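Local coordinates for anthranilate-CoA ligase (Stigmatella aurantiaca, PDB 4WV3), which belongs to the ANL superfamily of AMP-binding enzymes, pairing an AMP-binding region with the smaller C-terminal domain of that family, at residues I363-L368 / G411-M416; D315-T320 / T395-F400; L348-D353 / G405-A410. All blocks are in the same frame, centred on the assembly; numbering follows the deposited sequence.

Contact 1: I363-L368 / G411-M416. With 3UK (5'-O-[(S)-[(2-aminobenzoyl)oxy](hydroxy)phosphoryl]adenosine), chain C.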
# COMPACT_ATOMS: atom_id res chain seq x y z
N ILE A 363 18.36 15.19 -9.64
CA ILE A 363 16.96 14.83 -9.46
C ILE A 363 16.23 14.77 -10.79
O ILE A 363 16.30 15.70 -11.59
CB ILE A 363 16.24 15.86 -8.56
CG1 ILE A 363 17.08 16.15 -7.31
CG2 ILE A 363 14.87 15.35 -8.17
CD1 ILE A 363 16.48 17.19 -6.40
N GLY A 364 15.54 13.66 -11.03
CA GLY A 364 14.78 13.48 -12.25
C GLY A 364 13.46 12.77 -12.00
O GLY A 364 13.23 12.24 -10.91
N ASN A 365 12.59 12.77 -13.00
CA ASN A 365 11.31 12.09 -12.89
C ASN A 365 11.47 10.59 -13.14
O ASN A 365 12.24 10.17 -14.00
CB ASN A 365 10.30 12.68 -13.87
CG ASN A 365 10.08 14.17 -13.65
OD1 ASN A 365 9.28 14.57 -12.81
ND2 ASN A 365 10.79 14.99 -14.42
N VAL A 366 10.73 9.79 -12.38
CA VAL A 366 10.84 8.33 -12.47
C VAL A 366 9.99 7.75 -13.59
O VAL A 366 8.77 7.91 -13.61
CB VAL A 366 10.46 7.66 -11.15
CG1 VAL A 366 10.40 6.15 -11.32
CG2 VAL A 366 11.44 8.03 -10.06
N LEU A 367 10.64 7.06 -14.52
CA LEU A 367 9.94 6.30 -15.55
C LEU A 367 10.20 4.81 -15.36
O LEU A 367 11.35 4.36 -15.35
CB LEU A 367 10.36 6.76 -16.95
CG LEU A 367 9.76 8.08 -17.43
CD1 LEU A 367 10.28 8.45 -18.80
CD2 LEU A 367 8.24 7.99 -17.44
N LEU A 368 9.12 4.05 -15.20
CA LEU A 368 9.23 2.62 -14.93
C LEU A 368 8.83 1.78 -16.14
O LEU A 368 7.80 2.02 -16.76
CB LEU A 368 8.36 2.25 -13.73
CG LEU A 368 8.15 0.76 -13.46
CD1 LEU A 368 9.47 0.07 -13.14
CD2 LEU A 368 7.15 0.57 -12.32
N GLY A 411 10.90 12.89 -3.17
CA GLY A 411 9.52 13.14 -2.80
C GLY A 411 8.61 13.13 -4.02
O GLY A 411 9.09 13.01 -5.15
N ARG A 412 7.31 13.24 -3.79
CA ARG A 412 6.36 13.41 -4.88
C ARG A 412 6.72 14.68 -5.63
O ARG A 412 7.22 15.63 -5.03
CB ARG A 412 4.93 13.50 -4.35
CG ARG A 412 4.40 12.23 -3.72
CD ARG A 412 4.13 11.16 -4.77
NE ARG A 412 3.17 11.62 -5.78
CZ ARG A 412 2.70 10.85 -6.76
NH1 ARG A 412 3.10 9.59 -6.87
NH2 ARG A 412 1.84 11.35 -7.63
N SER A 413 6.46 14.70 -6.93
CA SER A 413 6.75 15.87 -7.75
C SER A 413 5.95 17.08 -7.26
O SER A 413 6.41 18.22 -7.37
CB SER A 413 6.47 15.59 -9.22
OG SER A 413 6.96 16.63 -10.05
N ASP A 414 4.77 16.82 -6.72
CA ASP A 414 3.91 17.87 -6.18
C ASP A 414 4.39 18.34 -4.81
O ASP A 414 4.13 19.47 -4.41
CB ASP A 414 2.47 17.38 -6.07
CG ASP A 414 1.82 17.15 -7.42
OD1 ASP A 414 2.05 17.97 -8.33
OD2 ASP A 414 1.07 16.16 -7.56
N ASP A 415 5.08 17.46 -4.09
CA ASP A 415 5.53 17.76 -2.74
C ASP A 415 6.86 18.50 -2.72
O ASP A 415 7.30 18.97 -1.67
CB ASP A 415 5.61 16.49 -1.89
CG ASP A 415 4.25 15.84 -1.68
OD1 ASP A 415 3.23 16.55 -1.81
OD2 ASP A 415 4.21 14.63 -1.39
N MET A 416 7.51 18.59 -3.88
CA MET A 416 8.76 19.32 -3.99
C MET A 416 8.51 20.82 -3.85
O MET A 416 7.55 21.35 -4.42
CB MET A 416 9.44 19.03 -5.34
CG MET A 416 9.84 17.58 -5.55
SD MET A 416 11.17 17.04 -4.46
CE MET A 416 12.48 18.15 -4.94
C10 3UK C . 5.02 6.49 -2.81
C15 3UK C . 7.07 5.52 -1.79
C17 3UK C . 9.19 6.34 -1.16
C21 3UK C . 5.52 6.85 -4.18
C26 3UK C . 2.70 0.81 -2.84
C28 3UK C . 4.49 -0.64 -2.13
O01 3UK C . 2.03 2.95 -1.92
C02 3UK C . 2.01 2.23 -2.90
O03 3UK C . 1.08 2.48 -3.94
P04 3UK C . 0.25 3.83 -4.00
O05 3UK C . -0.71 3.78 -5.23
O06 3UK C . 1.19 5.12 -4.15
C07 3UK C . 2.49 4.98 -4.74
C08 3UK C . 3.31 6.18 -4.35
O09 3UK C . 3.65 6.10 -2.94
N11 3UK C . 5.78 5.41 -2.26
C12 3UK C . 5.35 4.12 -2.12
N13 3UK C . 6.35 3.40 -1.56
C14 3UK C . 7.43 4.24 -1.34
N16 3UK C . 7.96 6.54 -1.69
N18 3UK C . 9.59 5.15 -0.72
C19 3UK C . 8.78 4.09 -0.78
N20 3UK C . 9.22 2.83 -0.31
O22 3UK C . 5.46 8.25 -4.36
C23 3UK C . 4.59 6.19 -5.09
O24 3UK C . 4.45 6.96 -6.30
O25 3UK C . -0.60 3.95 -2.74
C27 3UK C . 3.89 0.64 -2.18
C29 3UK C . 3.86 -1.76 -2.78
C30 3UK C . 2.67 -1.59 -3.44
C31 3UK C . 2.06 -0.31 -3.48
N32 3UK C . 0.80 -0.12 -4.19
O HOH W 1 7.05 16.75 -13.14
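Asn-365 faces Ser-413 and Ile-363 faces Met-416 across strand 392-401, which runs antiparallel to both strand 364-369 and strand 407-412 in an antiparallel sheet and keeps their backbones apart. At Arg-412 the side chain leaves beside its backbone N and bends twice (chi2 -71°, chi3 -58°), which turns the guanidinium toward the ribose of 5'-O-[(S)-[(2-aminobenzoyl)oxy](hydroxy)phosphoryl]adenosine. Arg-412 NH1 gives a weak, bent hydrogen bond to ligand O24 at 3.0 Å, with O24 at the guanidinium edge near its plane, while Arg-412 CD lies 3.2 Å from ligand O22. The same NH1 has a weak hydrogen bond to Thr-395 O. At Ser-413 the chain leaves the strand for a turn, held by Asp-415 N bonding to Arg-412 O at 3.0 Å. With OG opposite its own N (chi1 -170°), Ser-413 reaches toward strand 364-369 but stops 4.2 Å from Asn-365 OD1. A water fills the step: Ser-413 OG donates to it at 3.1 Å, and it donates on to Asn-365 OD1, also at 3.1 Å. Lys-398 NZ bridges the same two side chains, bonding to Asn-365 OD1 and weakly to Ser-413 OG, and Asn-365 ND2 bonds to Val-351 O. Met-416 closes the segment with CE 4.4 Å from Ile-363 CD1, a loose apolar touch; both side chains also rest on Lys-398. The polar link thus depends on water and on the Lys-398 ammonium, whose charge at OD1 would probably polarise the amide and make ND2 a better donor.

Contact 2: D315-T320 / T395-F400; sequences DGIGCT and TGDKYF. With 3UK (5'-O-[(S)-[(2-aminobenzoyl)oxy](hydroxy)phosphoryl]adenosine), chain C.
Ile-317 packs between Tyr-399, Asp-397 and the bound 5'-O-[(S)-[(2-aminobenzoyl)oxy](hydroxy)phosphoryl]adenosine. Its fully extended chain (chi1 175°, chi2 -177°) sets CD1 obliquely against the Tyr-399 ring, 3.7 Å from CE1, and lays CG1 3.6 Å from purine atom C14. Asp-397, approaching from the opposite direction, spans the ribose: ligand O24 donates to OD2 at 2.6 Å, and ligand O22 to OD1, though the modelled length of the latter is doubtfully short. At the adenine end, ligand N20 donates to Asp-315 OD1 at 2.9 Å and weakly to Gly-316 O. At the phosphate, ligand O05 accepts from Thr-320 OG1 at 2.6 Å and from Thr-320 N at 3.2 Å. The ligand therefore lies along strand 313-318 of the mixed sheet, while strand 392-401 of the antiparallel sheet brings Asp-397 to the ribose, an ANL-family nucleotide pocket built at the junction of two sheets. Beyond this shell, Thr-395 OG1 donates to Asp-397 OD2 on its anti side, 33° out of the carboxylate plane, and His-409 NE2 bonds to OD1. Tyr-399 OH is bonded to Ser-339 OG. Cys-319 SG meets Thr-395 CG2 at 4.2 Å, and Phe-326 touches Ile-317, Cys-319 and Thr-395.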
# COMPACT_ATOMS: atom_id res chain seq x y z
N ASP A 315 13.14 -1.63 2.79
CA ASP A 315 12.38 -0.53 2.20
C ASP A 315 12.39 -0.62 0.68
O ASP A 315 13.44 -0.77 0.06
CB ASP A 315 12.97 0.82 2.64
CG ASP A 315 12.21 2.00 2.06
OD1 ASP A 315 10.98 1.89 1.86
OD2 ASP A 315 12.84 3.05 1.80
N GLY A 316 11.20 -0.53 0.09
CA GLY A 316 11.06 -0.58 -1.35
C GLY A 316 9.86 0.22 -1.83
O GLY A 316 8.81 0.22 -1.19
N ILE A 317 10.02 0.92 -2.95
CA ILE A 317 8.93 1.72 -3.49
C ILE A 317 8.09 0.95 -4.51
O ILE A 317 8.62 0.34 -5.43
CB ILE A 317 9.43 3.05 -4.11
CG1 ILE A 317 8.27 3.80 -4.78
CG2 ILE A 317 10.54 2.81 -5.11
CD1 ILE A 317 8.68 5.07 -5.48
N GLY A 318 6.78 0.98 -4.30
CA GLY A 318 5.85 0.40 -5.24
C GLY A 318 4.69 1.35 -5.47
O GLY A 318 4.55 2.34 -4.77
N CYS A 319 3.86 1.04 -6.46
CA CYS A 319 2.66 1.82 -6.72
C CYS A 319 1.56 0.90 -7.20
O CYS A 319 1.82 -0.21 -7.66
CB CYS A 319 2.94 2.93 -7.74
SG CYS A 319 3.39 2.36 -9.39
N THR A 320 0.32 1.36 -7.09
CA THR A 320 -0.83 0.55 -7.46
C THR A 320 -0.86 0.31 -8.97
O THR A 320 -1.35 -0.72 -9.44
CB THR A 320 -2.15 1.19 -6.98
OG1 THR A 320 -2.03 1.52 -5.59
CG2 THR A 320 -3.31 0.23 -7.17
N THR A 395 5.45 7.60 -12.43
CA THR A 395 4.92 7.41 -11.08
C THR A 395 4.64 8.73 -10.38
O THR A 395 3.94 8.77 -9.36
CB THR A 395 5.88 6.58 -10.21
OG1 THR A 395 7.14 7.26 -10.09
CG2 THR A 395 6.11 5.20 -10.82
N GLY A 396 5.17 9.82 -10.93
CA GLY A 396 5.01 11.13 -10.35
C GLY A 396 5.97 11.37 -9.20
O GLY A 396 5.72 12.20 -8.32
N ASP A 397 7.09 10.64 -9.21
CA ASP A 397 8.08 10.74 -8.15
C ASP A 397 9.38 11.38 -8.64
O ASP A 397 9.76 11.24 -9.80
CB ASP A 397 8.39 9.36 -7.58
CG ASP A 397 7.23 8.79 -6.78
OD1 ASP A 397 6.73 9.50 -5.88
OD2 ASP A 397 6.83 7.65 -7.06
N LYS A 398 10.05 12.09 -7.73
CA LYS A 398 11.37 12.63 -8.00
C LYS A 398 12.42 11.79 -7.28
O LYS A 398 12.31 11.55 -6.08
CB LYS A 398 11.46 14.09 -7.56
CG LYS A 398 10.86 15.09 -8.54
CD LYS A 398 11.65 15.13 -9.84
CE LYS A 398 11.32 16.36 -10.67
NZ LYS A 398 9.88 16.40 -11.07
N TYR A 399 13.42 11.33 -8.02
CA TYR A 399 14.47 10.49 -7.46
C TYR A 399 15.85 10.95 -7.92
O TYR A 399 15.98 11.64 -8.93
CB TYR A 399 14.27 9.04 -7.89
CG TYR A 399 13.59 8.16 -6.87
CD1 TYR A 399 12.21 8.15 -6.74
CD2 TYR A 399 14.33 7.32 -6.04
CE1 TYR A 399 11.58 7.34 -5.81
CE2 TYR A 399 13.71 6.51 -5.11
CZ TYR A 399 12.33 6.52 -5.00
OH TYR A 399 11.70 5.72 -4.08
N PHE A 400 16.87 10.57 -7.17
CA PHE A 400 18.25 10.73 -7.61
C PHE A 400 19.07 9.52 -7.20
O PHE A 400 18.70 8.81 -6.26
CB PHE A 400 18.87 12.04 -7.10
CG PHE A 400 19.10 12.06 -5.61
CD1 PHE A 400 20.31 11.66 -5.07
CD2 PHE A 400 18.10 12.51 -4.75
CE1 PHE A 400 20.52 11.69 -3.70
CE2 PHE A 400 18.31 12.55 -3.39
CZ PHE A 400 19.52 12.14 -2.86
C10 3UK C . 5.02 6.49 -2.81
C15 3UK C . 7.07 5.52 -1.79
C17 3UK C . 9.19 6.34 -1.16
C21 3UK C . 5.52 6.85 -4.18
C26 3UK C . 2.70 0.81 -2.84
C28 3UK C . 4.49 -0.64 -2.13
O01 3UK C . 2.03 2.95 -1.92
C02 3UK C . 2.01 2.23 -2.90
O03 3UK C . 1.08 2.48 -3.94
P04 3UK C . 0.25 3.83 -4.00
O05 3UK C . -0.71 3.78 -5.23
O06 3UK C . 1.19 5.12 -4.15
C07 3UK C . 2.49 4.98 -4.74
C08 3UK C . 3.31 6.18 -4.35
O09 3UK C . 3.65 6.10 -2.94
N11 3UK C . 5.78 5.41 -2.26
C12 3UK C . 5.35 4.12 -2.12
N13 3UK C . 6.35 3.40 -1.56
C14 3UK C . 7.43 4.24 -1.34
N16 3UK C . 7.96 6.54 -1.69
N18 3UK C . 9.59 5.15 -0.72
C19 3UK C . 8.78 4.09 -0.78
N20 3UK C . 9.22 2.83 -0.31
O22 3UK C . 5.46 8.25 -4.36
C23 3UK C . 4.59 6.19 -5.09
O24 3UK C . 4.45 6.96 -6.30
O25 3UK C . -0.60 3.95 -2.74
C27 3UK C . 3.89 0.64 -2.18
C29 3UK C . 3.86 -1.76 -2.78
C30 3UK C . 2.67 -1.59 -3.44
C31 3UK C . 2.06 -0.31 -3.48
N32 3UK C . 0.80 -0.12 -4.19

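Contact 3: L348-D353 / G405-A410. With 3UK (5'-O-[(S)-[(2-aminobenzoyl)oxy](hydroxy)phosphoryl]adenosine), chain C.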
# COMPACT_ATOMS: atom_id res chain seq x y z
N LEU A 348 14.44 1.02 -15.12
CA LEU A 348 14.25 2.37 -14.60
C LEU A 348 14.87 3.43 -15.50
O LEU A 348 15.74 3.15 -16.31
CB LEU A 348 14.86 2.49 -13.20
CG LEU A 348 14.02 2.15 -11.97
CD1 LEU A 348 13.02 1.04 -12.23
CD2 LEU A 348 14.96 1.76 -10.85
N LYS A 349 14.40 4.64 -15.35
CA LYS A 349 14.86 5.79 -16.11
C LYS A 349 14.59 7.09 -15.33
O LYS A 349 13.56 7.22 -14.78
CB LYS A 349 14.15 5.80 -17.44
CG LYS A 349 14.86 6.53 -18.53
CD LYS A 349 14.46 6.07 -19.89
CE LYS A 349 13.10 6.56 -20.22
NZ LYS A 349 12.95 6.64 -21.67
N LEU A 350 15.55 7.99 -15.24
CA LEU A 350 15.31 9.30 -14.64
C LEU A 350 15.43 10.41 -15.68
O LEU A 350 16.49 10.60 -16.27
CB LEU A 350 16.27 9.56 -13.48
CG LEU A 350 16.12 8.64 -12.27
CD1 LEU A 350 17.10 9.03 -11.18
CD2 LEU A 350 14.69 8.67 -11.74
N VAL A 351 14.34 11.14 -15.89
CA VAL A 351 14.30 12.17 -16.92
C VAL A 351 13.91 13.54 -16.37
O VAL A 351 13.28 13.63 -15.32
CB VAL A 351 13.32 11.79 -18.05
CG1 VAL A 351 13.79 10.54 -18.77
CG2 VAL A 351 11.92 11.59 -17.48
N ASP A 352 14.30 14.59 -17.08
CA ASP A 352 13.90 15.94 -16.71
C ASP A 352 12.43 16.18 -17.06
O ASP A 352 11.74 15.27 -17.52
CB ASP A 352 14.80 16.99 -17.37
CG ASP A 352 14.97 16.77 -18.87
OD1 ASP A 352 14.07 16.18 -19.50
OD2 ASP A 352 16.01 17.18 -19.41
N ASP A 353 11.97 17.41 -16.87
CA ASP A 353 10.57 17.74 -17.13
C ASP A 353 10.24 17.88 -18.62
O ASP A 353 9.13 18.27 -18.98
CB ASP A 353 10.16 19.00 -16.36
CG ASP A 353 10.14 18.78 -14.85
OD1 ASP A 353 9.09 18.34 -14.33
OD2 ASP A 353 11.17 19.03 -14.20
N GLY A 405 25.08 3.88 -6.68
CA GLY A 405 23.97 3.33 -7.44
C GLY A 405 22.68 3.17 -6.66
O GLY A 405 21.79 2.42 -7.08
N TYR A 406 22.56 3.86 -5.53
CA TYR A 406 21.36 3.75 -4.70
C TYR A 406 20.35 4.86 -4.99
O TYR A 406 20.71 6.02 -5.16
CB TYR A 406 21.74 3.75 -3.22
CG TYR A 406 22.49 2.52 -2.78
CD1 TYR A 406 23.88 2.48 -2.81
CD2 TYR A 406 21.81 1.38 -2.35
CE1 TYR A 406 24.57 1.35 -2.41
CE2 TYR A 406 22.50 0.25 -1.96
CZ TYR A 406 23.88 0.24 -1.99
OH TYR A 406 24.56 -0.89 -1.60
N TYR A 407 19.08 4.48 -5.05
CA TYR A 407 18.00 5.41 -5.37
C TYR A 407 17.43 6.08 -4.12
O TYR A 407 17.01 5.40 -3.18
CB TYR A 407 16.89 4.70 -6.13
CG TYR A 407 17.19 4.48 -7.59
CD1 TYR A 407 18.14 3.56 -8.00
CD2 TYR A 407 16.51 5.21 -8.57
CE1 TYR A 407 18.41 3.36 -9.34
CE2 TYR A 407 16.78 5.02 -9.91
CZ TYR A 407 17.73 4.10 -10.29
OH TYR A 407 18.00 3.90 -11.63
N TRP A 408 17.40 7.40 -4.12
CA TRP A 408 16.86 8.16 -2.99
C TRP A 408 15.63 8.96 -3.40
O TRP A 408 15.65 9.70 -4.39
CB TRP A 408 17.92 9.09 -2.41
CG TRP A 408 19.02 8.37 -1.71
CD1 TRP A 408 20.05 7.69 -2.28
CD2 TRP A 408 19.21 8.26 -0.29
NE1 TRP A 408 20.87 7.16 -1.32
CE2 TRP A 408 20.37 7.49 -0.08
CE3 TRP A 408 18.51 8.73 0.82
CZ2 TRP A 408 20.85 7.19 1.19
CZ3 TRP A 408 18.98 8.43 2.09
CH2 TRP A 408 20.14 7.67 2.26
N HIS A 409 14.55 8.80 -2.64
CA HIS A 409 13.29 9.48 -2.93
C HIS A 409 13.36 10.95 -2.52
O HIS A 409 13.46 11.26 -1.34
CB HIS A 409 12.15 8.79 -2.19
CG HIS A 409 10.79 9.27 -2.61
ND1 HIS A 409 9.74 9.40 -1.72
CD2 HIS A 409 10.30 9.64 -3.82
CE1 HIS A 409 8.67 9.83 -2.36
NE2 HIS A 409 8.99 9.98 -3.64
N ALA A 410 13.31 11.84 -3.50
CA ALA A 410 13.28 13.27 -3.22
C ALA A 410 11.89 13.67 -2.75
O ALA A 410 11.72 14.64 -2.02
CB ALA A 410 13.68 14.06 -4.45
C10 3UK C . 5.02 6.49 -2.81
C15 3UK C . 7.07 5.52 -1.79
C17 3UK C . 9.19 6.34 -1.16
C21 3UK C . 5.52 6.85 -4.18
C26 3UK C . 2.70 0.81 -2.84
C28 3UK C . 4.49 -0.64 -2.13
O01 3UK C . 2.03 2.95 -1.92
C02 3UK C . 2.01 2.23 -2.90
O03 3UK C . 1.08 2.48 -3.94
P04 3UK C . 0.25 3.83 -4.00
O05 3UK C . -0.71 3.78 -5.23
O06 3UK C . 1.19 5.12 -4.15
C07 3UK C . 2.49 4.98 -4.74
C08 3UK C . 3.31 6.18 -4.35
O09 3UK C . 3.65 6.10 -2.94
N11 3UK C . 5.78 5.41 -2.26
C12 3UK C . 5.35 4.12 -2.12
N13 3UK C . 6.35 3.40 -1.56
C14 3UK C . 7.43 4.24 -1.34
N16 3UK C . 7.96 6.54 -1.69
N18 3UK C . 9.59 5.15 -0.72
C19 3UK C . 8.78 4.09 -0.78
N20 3UK C . 9.22 2.83 -0.31
O22 3UK C . 5.46 8.25 -4.36
C23 3UK C . 4.59 6.19 -5.09
O24 3UK C . 4.45 6.96 -6.30
O25 3UK C . -0.60 3.95 -2.74
C27 3UK C . 3.89 0.64 -2.18
C29 3UK C . 3.86 -1.76 -2.78
C30 3UK C . 2.67 -1.59 -3.44
C31 3UK C . 2.06 -0.31 -3.48
N32 3UK C . 0.80 -0.12 -4.19
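Leu-348 lies over one face of the Tyr-407 ring, joining two strands of an antiparallel sheet, 347-351 and 407-412, that are not neighbours: strands 364-369 and 392-401 come between them in the pairing order. Leucine and tyrosine run alongside one another, pointing opposite ways, and the leucine branch overlaps the phenol end of the tyrosine. Leu-348 CD2 makes a CH-pi contact with the Tyr-407 ring, 4.0 Å from its centroid and 26° off the ring normal. The methyl is displaced toward the rim, and Tyr-407 CZ, 3.7 Å from Leu-348 CD2, is the nearest ring atom. Leu-348 CB runs alongside Tyr-407 OH at 3.8 Å. Leu-350, two residues on and turned the same way, brings CD1 obliquely to Tyr-407 CE2 at 4.2 Å, so one aromatic ring bridges both leucines. With its ring beside the backbone N (chi1 -79°), Tyr-407 points toward strand 347-351. The intervening strands complete this apolar layer: Val-366 touches Leu-350, Tyr-399 touches Tyr-407, and Val-401 touches both Leu-350 and Tyr-407. Pro-342, on strand 341-342 of the mixed sheet, meets both Leu-348 and Tyr-407. Side chains alternate along strand 407-412: the Trp-408 ring meets that of Phe-400 at a shallow angle, whereas His-409 meets the ring of Tyr-399 with planes about 35° apart. The His-409 ring reaches the purine of 5'-O-[(S)-[(2-aminobenzoyl)oxy](hydroxy)phosphoryl]adenosine and presents one face to it, with His-409 CE1 3.4 Å from ligand N16.

Overall arrangement
The three contacts sit close together: the centre of contact 1 is about 8 Å from those of the other two, which are themselves about 9 Å apart. Backbone pairing in the antiparallel sheet joins them: Asn-365 N to Val-351 O at 2.6 Å, Gly-411 O to Lys-398 N at 2.9 Å, and Lys-398 O to Ala-410 N at 2.8 Å, each a probable hydrogen bond. Contact 2 is the most buried and supplies nine residues to the ligand pocket. Contacts 1 and 3 share strand 407-412 and add one pocket residue each, Arg-412 and His-409, while the rest of both contacts lies farther from the ligand. Lys-506 and Thr-221 also bond the ligand.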